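Local coordinates for MamA (Candidatus Magnetobacterium bavaricum, PDB 3VTX), which is a tetratricopeptide-repeat protein, built of stacked helix pairs, a fold that generally serves as a scaffold for protein-protein interactions, at residues T48-D51 with D57-E60. Residues are numbered along the deposited sequence; the frame is centred on the assembly and turned at random.
Sequences TYMD and DAIE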
# COMPACT_ATOMS: atom_id res chain seq x y z
N THR A 48 -9.66 -9.29 -2.28
CA THR A 48 -10.47 -9.99 -1.29
C THR A 48 -9.55 -10.66 -0.26
O THR A 48 -9.82 -10.56 0.92
CB THR A 48 -11.42 -10.96 -1.89
OG1 THR A 48 -12.24 -10.29 -2.88
CG2 THR A 48 -12.31 -11.63 -0.83
N TYR A 49 -8.49 -11.32 -0.72
CA TYR A 49 -7.58 -11.91 0.19
C TYR A 49 -6.88 -10.83 1.02
O TYR A 49 -6.57 -11.04 2.17
CB TYR A 49 -6.59 -12.84 -0.55
CG TYR A 49 -7.10 -14.25 -0.82
CD1 TYR A 49 -7.47 -15.10 0.25
CD2 TYR A 49 -7.16 -14.75 -2.12
CE1 TYR A 49 -7.81 -16.40 0.05
CE2 TYR A 49 -7.60 -16.06 -2.34
CZ TYR A 49 -7.94 -16.87 -1.26
OH TYR A 49 -8.30 -18.16 -1.50
N MET A 50 -6.60 -9.66 0.45
CA MET A 50 -5.97 -8.58 1.25
C MET A 50 -6.94 -8.11 2.33
O MET A 50 -6.49 -7.85 3.44
CB MET A 50 -5.53 -7.41 0.37
CG MET A 50 -4.42 -7.74 -0.60
SD MET A 50 -2.88 -8.31 0.11
CE MET A 50 -2.23 -6.69 0.78
N ASP A 51 -8.23 -8.06 2.01
CA ASP A 51 -9.29 -7.63 2.94
C ASP A 51 -9.30 -8.48 4.21
O ASP A 51 -9.55 -8.00 5.32
CB ASP A 51 -10.67 -7.67 2.29
CG ASP A 51 -10.98 -6.49 1.34
OD1 ASP A 51 -10.29 -5.45 1.37
OD2 ASP A 51 -11.96 -6.70 0.57
N ASP A 57 -1.89 -15.44 -0.10
CA ASP A 57 -2.90 -15.86 -1.09
C ASP A 57 -3.16 -14.78 -2.13
O ASP A 57 -3.34 -15.05 -3.30
CB ASP A 57 -4.17 -16.31 -0.34
CG ASP A 57 -4.05 -17.70 0.25
OD1 ASP A 57 -3.87 -18.65 -0.52
OD2 ASP A 57 -4.07 -17.81 1.47
N ALA A 58 -3.20 -13.51 -1.69
CA ALA A 58 -3.39 -12.45 -2.62
C ALA A 58 -2.31 -12.45 -3.69
O ALA A 58 -2.62 -12.27 -4.88
CB ALA A 58 -3.47 -11.07 -1.87
N ILE A 59 -1.08 -12.60 -3.27
CA ILE A 59 0.09 -12.55 -4.17
C ILE A 59 -0.03 -13.64 -5.28
O ILE A 59 0.33 -13.40 -6.44
CB ILE A 59 1.40 -12.69 -3.34
CG1 ILE A 59 1.67 -11.41 -2.55
CG2 ILE A 59 2.65 -13.04 -4.30
CD1 ILE A 59 2.76 -11.65 -1.47
N GLU A 60 -0.62 -14.80 -4.96
CA GLU A 60 -0.80 -15.83 -5.98
C GLU A 60 -1.60 -15.28 -7.15
O GLU A 60 -1.22 -15.50 -8.31
CB GLU A 60 -1.49 -17.10 -5.38
CG GLU A 60 -0.64 -17.70 -4.21
CD GLU A 60 -1.24 -18.97 -3.55
OE1 GLU A 60 -2.37 -19.35 -3.85
OE2 GLU A 60 -0.55 -19.60 -2.66
O HOH W 1 -5.94 -19.30 -2.39
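The backbones of Tyr49 and Ala58 come within 5.1 Å at their CA atoms, near the end of helix 39-51 and in the first turn of helix 55-68, across a three-residue linker. This is the close helix packing of a tetratricopeptide-repeat fold, with a small residue facing the neighbouring helix. The methyl group of Ala58 points at helix 39-51 and sits between two side chains. On one flank Tyr49 CB lies 3.8 Å from Ala58 CB. On the other, the bend at chi2 brings Met50 SD to 3.4 Å from Ala58 CB. Beyond this contact Met50 also reaches Ile78 and Met85 of helix 73-85, and Tyr49 packs on Ile25 of helix 21-34. The Tyr49 ring lies over Asp57. With CG anti to the carbonyl carbon (chi1 -83°), the ring extends across helix 55-68 and turns one face to Asp57 CB. That carbon stands 3.5 Å from the ring centroid and 10° off the normal, a CH-pi contact. The Asp57 carboxylate stays on that side, CG above CE1 at the rim, its plane tilted 25° from the ring. One water joins the two polar ends: it lies 2.8 Å from Tyr49 OH and donates to Asp57 OD1 at 2.9 Å.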